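Local atomic coordinates of extrinsic protein in photosystem II (Chaetoceros gracilis, PDB entry 4K7B), a protein that serves as an extrinsic subunit of photosystem II in a marine centric diatom and probably binds to the lumenal side of that complex. Residues A[11-16]-A[48-53]; A[20-25]-A[93-98]; A[34-39]-A[66-71]. All blocks are in the same frame, centred on the assembly; numbering follows the deposited sequence. Where two conformers were deposited one is given.

The chain, the C-terminal and probably mature part of a longer precursor, is largely helical, and three contacts sample how its helices and the loop after helix 76-89 are held. Contacts 1 and 2 share helix 6-21, in its middle and at its far end, with centres about 18 Å apart. Contact 3 joins helices 32-37 and 54-73, its centre about 19 Å from that of contact 1 and about 16 Å from that of contact 2, which it touches through L23. Along the chain the segments of contact 1 alternate with those of contacts 2 and 3, whereas contact 3 falls between the two segments of contact 2. Residues far apart in sequence thus meet in one bundle.

Contact 1: residues A[11-16]-A[48-53]; sequences RARGLY and GAYPTN. With SO4 (sulfate ion), chain B.
A12 and R13, on helix 6-21, run close beside G48 and A49 late in helix 39-49, the CA atoms of A12 and G48 being 5.1 Å apart. The CB of A12 points at the other backbone and lies 3.6 Å from the C atom of G48, and the absence of a side chain on G48 leaves that position to A12. Close helix pairing of this kind suits the four-helix bundle expected of a PsbQ-like protein, here probably built from helices 6-21, 39-49, 54-73 and 76-89. In one of the two conformers of R13, CG is anti to the backbone N (chi1 172°), and the chain bends at chi3. NH2 makes a weak hydrogen bond to Y50 OH at 3.4 Å, with the guanidinium and ring planes 70° apart. The same NH2 donates to a water (2.8 Å) that in turn donates to A49 O (2.7 Å). N90 holds both polar ends: its O accepts from R13 NH1, and its OD1 is bonded to Y50 OH. Past Y50, T52 N and N53 N donate to O3 of a sulfate, probably from the crystallisation liquor, while N53 OD1 caps K56 N of helix 54-73.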
loop_
_atom_site.group_PDB
_atom_site.type_symbol
_atom_site.label_atom_id
_atom_site.label_comp_id
_atom_site.label_asym_id
_atom_site.label_seq_id
_atom_site.Cartn_x
_atom_site.Cartn_y
_atom_site.Cartn_z
ATOM N N ARG A 11 -6.661 11.994 7.663
ATOM C CA ARG A 11 -6.289 10.970 8.627
ATOM C C ARG A 11 -6.217 9.607 7.923
ATOM O O ARG A 11 -5.264 8.844 8.118
ATOM C CB ARG A 11 -7.324 10.950 9.762
ATOM C CG ARG A 11 -6.789 10.592 11.132
ATOM C CD ARG A 11 -7.845 10.790 12.233
ATOM N NE ARG A 11 -7.827 12.134 12.823
ATOM C CZ ARG A 11 -8.859 12.974 12.795
ATOM N NH1 ARG A 11 -9.995 12.612 12.211
ATOM N NH2 ARG A 11 -8.761 14.175 13.350
ATOM N N ALA A 12 -7.219 9.321 7.111
ATOM C CA ALA A 12 -7.231 8.048 6.395
ATOM C C ALA A 12 -6.093 7.962 5.366
ATOM O O ALA A 12 -5.381 6.950 5.286
ATOM C CB ALA A 12 -8.581 7.825 5.738
ATOM N N ARG A 13 -5.904 9.032 4.599
ATOM C CA ARG A 13 -4.859 9.043 3.586
ATOM C C ARG A 13 -3.481 8.900 4.223
ATOM O O ARG A 13 -2.630 8.143 3.756
ATOM C CB ARG A 13 -4.977 10.316 2.731
ATOM C CG ARG A 13 -3.851 10.558 1.756
ATOM C CD ARG A 13 -4.226 11.674 0.762
ATOM N NE ARG A 13 -5.329 11.245 -0.091
ATOM C CZ ARG A 13 -5.179 10.519 -1.193
ATOM N NH1 ARG A 13 -3.963 10.161 -1.593
ATOM N NH2 ARG A 13 -6.243 10.160 -1.908
ATOM N N GLY A 14 -3.257 9.631 5.331
ATOM C CA GLY A 14 -1.996 9.584 6.039
ATOM C C GLY A 14 -1.733 8.220 6.652
ATOM O O GLY A 14 -0.756 7.552 6.312
ATOM N N LEU A 15 -2.610 7.797 7.558
ATOM C CA LEU A 15 -2.350 6.579 8.320
ATOM C C LEU A 15 -2.384 5.330 7.432
ATOM O O LEU A 15 -1.433 4.511 7.435
ATOM C CB LEU A 15 -3.342 6.451 9.473
ATOM C CG LEU A 15 -3.202 7.504 10.573
ATOM C CD1 LEU A 15 -4.351 7.374 11.564
ATOM C CD2 LEU A 15 -1.851 7.350 11.267
ATOM N N TYR A 16 -3.442 5.202 6.630
ATOM C CA TYR A 16 -3.584 3.971 5.854
ATOM C C TYR A 16 -2.692 4.020 4.619
ATOM O O TYR A 16 -2.107 3.000 4.230
ATOM C CB TYR A 16 -5.051 3.695 5.509
ATOM C CG TYR A 16 -5.865 3.552 6.765
ATOM C CD1 TYR A 16 -5.553 2.562 7.699
ATOM C CD2 TYR A 16 -6.913 4.421 7.051
ATOM C CE1 TYR A 16 -6.265 2.442 8.871
ATOM C CE2 TYR A 16 -7.628 4.310 8.223
ATOM C CZ TYR A 16 -7.300 3.315 9.124
ATOM O OH TYR A 16 -8.006 3.188 10.290
ATOM N N GLY A 48 -12.011 5.850 3.408
ATOM C CA GLY A 48 -11.736 7.098 4.116
ATOM C C GLY A 48 -11.178 8.205 3.254
ATOM O O GLY A 48 -11.465 9.387 3.467
ATOM N N ALA A 49 -10.355 7.837 2.277
ATOM C CA ALA A 49 -9.824 8.812 1.327
ATOM C C ALA A 49 -10.882 9.269 0.330
ATOM O O ALA A 49 -10.798 10.383 -0.195
ATOM C CB ALA A 49 -8.615 8.242 0.577
ATOM N N TYR A 50 -11.852 8.398 0.059
ATOM C CA TYR A 50 -12.898 8.671 -0.916
ATOM C C TYR A 50 -14.305 8.503 -0.343
ATOM O O TYR A 50 -15.053 7.621 -0.776
ATOM C CB TYR A 50 -12.725 7.764 -2.150
ATOM C CG TYR A 50 -11.334 7.832 -2.726
ATOM C CD1 TYR A 50 -10.791 9.049 -3.132
ATOM C CD2 TYR A 50 -10.546 6.695 -2.835
ATOM C CE1 TYR A 50 -9.514 9.124 -3.647
ATOM C CE2 TYR A 50 -9.265 6.764 -3.352
ATOM C CZ TYR A 50 -8.750 7.988 -3.748
ATOM O OH TYR A 50 -7.477 8.073 -4.267
ATOM N N PRO A 51 -14.681 9.358 0.622
ATOM C CA PRO A 51 -15.994 9.252 1.264
ATOM C C PRO A 51 -17.165 9.557 0.335
ATOM O O PRO A 51 -18.278 9.085 0.578
ATOM C CB PRO A 51 -15.920 10.315 2.365
ATOM C CG PRO A 51 -14.910 11.302 1.863
ATOM C CD PRO A 51 -13.873 10.435 1.222
ATOM N N THR A 52 -16.929 10.328 -0.720
ATOM C CA THR A 52 -18.026 10.812 -1.545
ATOM C C THR A 52 -17.845 10.468 -3.017
ATOM O O THR A 52 -18.821 10.222 -3.724
ATOM C CB THR A 52 -18.168 12.346 -1.413
ATOM O OG1 THR A 52 -18.225 12.694 -0.026
ATOM C CG2 THR A 52 -19.431 12.845 -2.116
ATOM N N ASN A 53 -16.599 10.481 -3.483
ATOM C CA ASN A 53 -16.300 10.227 -4.892
ATOM C C ASN A 53 -16.367 8.738 -5.198
ATOM O O ASN A 53 -15.395 8.014 -4.998
ATOM C CB ASN A 53 -14.912 10.767 -5.239
ATOM C CG ASN A 53 -14.631 10.780 -6.725
ATOM O OD1 ASN A 53 -15.208 10.014 -7.494
ATOM N ND2 ASN A 53 -13.730 11.658 -7.142
HETATM S S SO4 B . -13.696 12.323 -2.138
HETATM O O1 SO4 B . -14.810 13.054 -1.545
HETATM O O2 SO4 B . -12.506 12.368 -1.295
HETATM O O3 SO4 B . -14.141 10.963 -2.311
HETATM O O4 SO4 B . -13.347 12.834 -3.464
HETATM O O HOH W 1 -8.517 11.610 -1.075
#

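Contact 2: residues A[20-25]-A[93-98]; sequences IAALKD and RPLPEI
A21 and P94 bring the two backbones together, their CA atoms 5.3 Å apart, where the corner between helices 6-21 and 24-29 meets the irregular chain that follows helix 76-89. The corner is a type I beta turn from A21 to K24, closed by a K24 N to A21 O bond of 3.2 Å. Facing it, P94, L95 and P96 are extended, with torsions close to polyproline II. A21 supplies the central methyl: its CB points toward the loop, lies 3.5 Å from R93 O and 3.9 Å from L95 CG, and so meets both a carbonyl and a branched side chain. L95 carries the contact on to A22. Its CG sits anti to the carbonyl carbon (chi1 -73°), and from that branch point CD1 extends over the start of the turn, 3.8 Å from A22 N and 4.1 Å from A22 CB. Beside these van der Waals contacts one water joins the main chains, donating to A21 O at 3.0 Å and accepting from L95 N at 2.8 Å, so that the carbonyl which closes the turn has two donors. The cover on this side is thin: A21 is buried, also touching M87 of helix 76-89, but L95 and both prolines are largely exposed, and E97 and I98 beyond them are poorly ordered. In the same corner, I20 O is bonded to Y83 OH. The arrangement is that of an extended, proline-bearing loop leaving a helical bundle and resting, by one leucine and one bridging water, on the turn between two successive helices.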
loop_
_atom_site.group_PDB
_atom_site.type_symbol
_atom_site.label_atom_id
_atom_site.label_comp_id
_atom_site.label_asym_id
_atom_site.label_seq_id
_atom_site.Cartn_x
_atom_site.Cartn_y
_atom_site.Cartn_z
ATOM N N ILE A 20 0.203 1.291 3.644
ATOM C CA ILE A 20 0.349 0.703 2.318
ATOM C C ILE A 20 1.746 0.958 1.725
ATOM O O ILE A 20 2.365 0.050 1.173
ATOM C CB ILE A 20 -0.782 1.191 1.382
ATOM C CG1 ILE A 20 -2.123 0.664 1.906
ATOM C CG2 ILE A 20 -0.518 0.782 -0.052
ATOM C CD1 ILE A 20 -3.328 1.408 1.350
ATOM N N ALA A 21 2.259 2.166 1.881
ATOM C CA ALA A 21 3.581 2.483 1.364
ATOM C C ALA A 21 4.656 1.655 2.055
ATOM O O ALA A 21 5.664 1.303 1.438
ATOM C CB ALA A 21 3.866 3.975 1.537
ATOM N N ALA A 22 4.437 1.352 3.334
ATOM C CA ALA A 22 5.411 0.597 4.117
ATOM C C ALA A 22 5.574 -0.832 3.614
ATOM O O ALA A 22 6.513 -1.522 4.022
ATOM C CB ALA A 22 5.021 0.597 5.598
ATOM N N LEU A 23 4.660 -1.278 2.753
ATOM C CA LEU A 23 4.757 -2.620 2.176
ATOM C C LEU A 23 5.835 -2.762 1.099
ATOM O O LEU A 23 6.003 -3.852 0.568
ATOM C CB LEU A 23 3.408 -3.071 1.599
ATOM C CG LEU A 23 2.327 -3.303 2.650
ATOM C CD1 LEU A 23 0.956 -3.454 2.004
ATOM C CD2 LEU A 23 2.672 -4.518 3.487
ATOM N N LYS A 24 6.556 -1.696 0.781
ATOM C CA LYS A 24 7.511 -1.733 -0.336
ATOM C C LYS A 24 8.488 -2.912 -0.254
ATOM O O LYS A 24 8.676 -3.638 -1.228
ATOM C CB LYS A 24 8.289 -0.420 -0.432
ATOM C CG LYS A 24 9.259 -0.383 -1.607
ATOM C CD LYS A 24 9.973 0.958 -1.677
ATOM C CE LYS A 24 11.143 0.922 -2.653
ATOM N NZ LYS A 24 12.237 0.025 -2.176
ATOM N N ASP A 25 9.097 -3.105 0.914
ATOM C CA ASP A 25 10.035 -4.213 1.086
ATOM C C ASP A 25 9.356 -5.581 0.956
ATOM O O ASP A 25 9.901 -6.491 0.332
ATOM C CB ASP A 25 10.771 -4.097 2.421
ATOM C CG ASP A 25 11.846 -3.033 2.398
ATOM O OD1 ASP A 25 12.601 -2.957 1.405
ATOM O OD2 ASP A 25 11.932 -2.267 3.374
ATOM N N ARG A 93 2.314 8.274 -1.710
ATOM C CA ARG A 93 3.719 8.446 -2.006
ATOM C C ARG A 93 4.556 7.400 -1.287
ATOM O O ARG A 93 4.222 6.989 -0.184
ATOM C CB ARG A 93 4.151 9.866 -1.636
ATOM C CG ARG A 93 3.400 10.906 -2.468
ATOM C CD ARG A 93 3.763 12.334 -2.114
ATOM N NE ARG A 93 3.267 13.251 -3.136
ATOM C CZ ARG A 93 2.032 13.745 -3.168
ATOM N NH1 ARG A 93 1.160 13.417 -2.224
ATOM N NH2 ARG A 93 1.668 14.568 -4.143
ATOM N N PRO A 94 5.631 6.931 -1.928
ATOM C CA PRO A 94 6.516 6.001 -1.226
ATOM C C PRO A 94 7.148 6.655 -0.005
ATOM O O PRO A 94 7.148 7.881 0.126
ATOM C CB PRO A 94 7.587 5.675 -2.266
ATOM C CG PRO A 94 6.955 6.000 -3.585
ATOM C CD PRO A 94 6.063 7.165 -3.318
ATOM N N LEU A 95 7.658 5.843 0.907
ATOM C CA LEU A 95 8.301 6.392 2.094
ATOM C C LEU A 95 9.781 6.710 1.812
ATOM O O LEU A 95 10.358 6.202 0.860
ATOM C CB LEU A 95 8.069 5.468 3.298
ATOM C CG LEU A 95 6.622 5.555 3.817
ATOM C CD1 LEU A 95 6.253 4.363 4.696
ATOM C CD2 LEU A 95 6.368 6.881 4.547
ATOM N N PRO A 96 10.380 7.622 2.600
ATOM C CA PRO A 96 11.768 8.004 2.296
ATOM C C PRO A 96 12.742 6.823 2.244
ATOM O O PRO A 96 12.830 6.045 3.188
ATOM C CB PRO A 96 12.118 8.991 3.423
ATOM C CG PRO A 96 10.957 8.945 4.395
ATOM C CD PRO A 96 9.776 8.487 3.617
ATOM N N GLU A 97 13.452 6.694 1.127
ATOM C CA GLU A 97 14.276 5.515 0.859
ATOM C C GLU A 97 15.713 5.612 1.380
ATOM O O GLU A 97 16.623 4.989 0.830
ATOM C CB GLU A 97 14.271 5.188 -0.636
ATOM N N ILE A 98 15.910 6.389 2.444
ATOM C CA ILE A 98 17.228 6.543 3.058
ATOM C C ILE A 98 17.256 5.973 4.477
ATOM O O ILE A 98 18.182 6.232 5.253
ATOM C CB ILE A 98 17.664 8.002 3.052
HETATM O O HOH W 2 7.872 3.122 0.434
#

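Contact 3: residues A[34-39]-A[66-71]; sequences AIAEEK and EIFKAI
F68, on helix 54-73, turns the edge of its ring to A36, with K39 CG coming in obliquely and I71 of its own helix over one face. This is helix-to-helix packing within a bundle consistent with the PsbQ-like fold, the end of helix 32-37 and the first residue of helix 39-49 being packed on helix 54-73. CG of F68 is anti to the carbonyl carbon (chi1 -76°), and the far rim of the ring meets the other segment: CE1 lies 3.8 Å from A36 CA, near the ring plane. In the K39 conformer given, CG is 3.6 Å from F68 CZ. I71 CD1 sits 4.0 Å above the ring centre. An alanine in place of F68 would probably leave A36 and K39 CG without this partner and open a gap beneath I71 CD1. I71 also reaches across, its side chain oblique to that of I35. V79 of helix 76-89, V27 of helix 24-29 and F42 of helix 39-49 also touch I35, while E38, at the N-cap of helix 39-49, forms a salt bridge with R19. CG2 of I35, anti to the backbone N, sits 3.7 Å from I71 CD1 and 4.2 Å from I67 CG2.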
loop_
_atom_site.group_PDB
_atom_site.type_symbol
_atom_site.label_atom_id
_atom_site.label_comp_id
_atom_site.label_asym_id
_atom_site.label_seq_id
_atom_site.Cartn_x
_atom_site.Cartn_y
_atom_site.Cartn_z
ATOM N N ALA A 34 2.476 -10.333 4.335
ATOM C CA ALA A 34 2.478 -8.988 4.919
ATOM C C ALA A 34 1.403 -8.098 4.268
ATOM O O ALA A 34 0.697 -7.279 4.929
ATOM C CB ALA A 34 3.859 -8.357 4.766
ATOM N N ILE A 35 1.262 -8.295 2.960
ATOM C CA ILE A 35 0.294 -7.529 2.199
ATOM C C ILE A 35 -1.102 -7.944 2.643
ATOM O O ILE A 35 -1.943 -7.094 2.930
ATOM C CB ILE A 35 0.457 -7.734 0.690
ATOM C CG1 ILE A 35 1.894 -7.448 0.244
ATOM C CG2 ILE A 35 -0.506 -6.840 -0.068
ATOM C CD1 ILE A 35 2.120 -7.728 -1.239
ATOM N N ALA A 36 -1.347 -9.245 2.722
ATOM C CA ALA A 36 -2.648 -9.723 3.181
ATOM C C ALA A 36 -2.962 -9.261 4.604
ATOM O O ALA A 36 -4.121 -9.042 4.959
ATOM C CB ALA A 36 -2.707 -11.236 3.088
ATOM N N GLU A 37 -1.928 -9.117 5.419
ATOM C CA GLU A 37 -2.102 -8.651 6.776
ATOM C C GLU A 37 -2.461 -7.178 6.796
ATOM O O GLU A 37 -2.983 -6.694 7.801
ATOM C CB GLU A 37 -0.848 -8.932 7.610
ATOM C CG GLU A 37 -0.691 -10.404 7.928
ATOM C CD GLU A 37 0.550 -10.710 8.736
ATOM O OE1 GLU A 37 1.535 -9.949 8.634
ATOM O OE2 GLU A 37 0.535 -11.714 9.477
ATOM N N GLU A 38 -2.174 -6.455 5.706
ATOM C CA GLU A 38 -2.677 -5.057 5.614
ATOM C C GLU A 38 -4.019 -4.804 4.857
ATOM O O GLU A 38 -4.348 -3.654 4.439
ATOM C CB GLU A 38 -1.598 -4.143 5.026
ATOM C CG GLU A 38 -0.316 -4.119 5.819
ATOM C CD GLU A 38 -0.397 -3.294 7.082
ATOM O OE1 GLU A 38 0.559 -3.364 7.871
ATOM O OE2 GLU A 38 -1.390 -2.570 7.289
ATOM N N LYS A 39 -4.811 -5.868 4.691
ATOM C CA LYS A 39 -6.104 -5.772 4.003
ATOM C C LYS A 39 -6.934 -4.600 4.518
ATOM O O LYS A 39 -7.560 -3.846 3.755
ATOM C CB LYS A 39 -6.900 -7.068 4.177
ATOM C CG LYS A 39 -6.668 -8.110 3.100
ATOM C CD LYS A 39 -7.425 -9.405 3.411
ATOM C CE LYS A 39 -8.878 -9.142 3.783
ATOM N NZ LYS A 39 -9.626 -10.419 4.038
ATOM N N GLU A 66 -6.918 -6.174 -7.982
ATOM C CA GLU A 66 -5.828 -6.560 -8.875
ATOM C C GLU A 66 -4.581 -6.992 -8.102
ATOM O O GLU A 66 -3.932 -8.007 -8.454
ATOM C CB GLU A 66 -5.483 -5.416 -9.830
ATOM C CG GLU A 66 -4.678 -5.860 -11.028
ATOM C CD GLU A 66 -5.479 -6.748 -11.961
ATOM O OE1 GLU A 66 -4.876 -7.610 -12.635
ATOM O OE2 GLU A 66 -6.715 -6.585 -12.016
ATOM N N ILE A 67 -4.233 -6.227 -7.060
ATOM C CA ILE A 67 -3.133 -6.654 -6.190
ATOM C C ILE A 67 -3.366 -8.068 -5.658
ATOM O O ILE A 67 -2.466 -8.921 -5.699
ATOM C CB ILE A 67 -2.925 -5.689 -5.010
ATOM C CG1 ILE A 67 -2.456 -4.335 -5.524
ATOM C CG2 ILE A 67 -1.923 -6.268 -4.000
ATOM C CD1 ILE A 67 -2.505 -3.266 -4.462
ATOM N N PHE A 68 -4.571 -8.323 -5.156
ATOM C CA PHE A 68 -4.811 -9.654 -4.585
ATOM C C PHE A 68 -4.918 -10.812 -5.608
ATOM O O PHE A 68 -4.564 -11.951 -5.295
ATOM C CB PHE A 68 -5.940 -9.601 -3.547
ATOM C CG PHE A 68 -5.503 -8.989 -2.240
ATOM C CD1 PHE A 68 -5.271 -9.794 -1.137
ATOM C CD2 PHE A 68 -5.259 -7.625 -2.139
ATOM C CE1 PHE A 68 -4.841 -9.250 0.055
ATOM C CE2 PHE A 68 -4.823 -7.072 -0.946
ATOM C CZ PHE A 68 -4.614 -7.892 0.154
ATOM N N LYS A 69 -5.334 -10.498 -6.836
ATOM C CA LYS A 69 -5.343 -11.465 -7.943
ATOM C C LYS A 69 -3.903 -11.846 -8.259
ATOM O O LYS A 69 -3.564 -13.036 -8.449
ATOM C CB LYS A 69 -6.005 -10.835 -9.174
ATOM C CG LYS A 69 -6.078 -11.725 -10.407
ATOM C CD LYS A 69 -6.840 -11.015 -11.520
ATOM C CE LYS A 69 -7.089 -11.920 -12.715
ATOM N NZ LYS A 69 -7.927 -11.239 -13.742
ATOM N N ALA A 70 -3.043 -10.830 -8.286
ATOM C CA ALA A 70 -1.626 -11.084 -8.517
ATOM C C ALA A 70 -1.001 -11.902 -7.399
ATOM O O ALA A 70 -0.193 -12.799 -7.659
ATOM C CB ALA A 70 -0.872 -9.784 -8.716
ATOM N N ILE A 71 -1.364 -11.593 -6.154
ATOM C CA ILE A 71 -0.896 -12.381 -5.025
ATOM C C ILE A 71 -1.294 -13.838 -5.185
ATOM O O ILE A 71 -0.478 -14.739 -4.983
ATOM C CB ILE A 71 -1.447 -11.843 -3.695
ATOM C CG1 ILE A 71 -0.743 -10.536 -3.336
ATOM C CG2 ILE A 71 -1.266 -12.886 -2.579
ATOM C CD1 ILE A 71 -1.342 -9.847 -2.133
#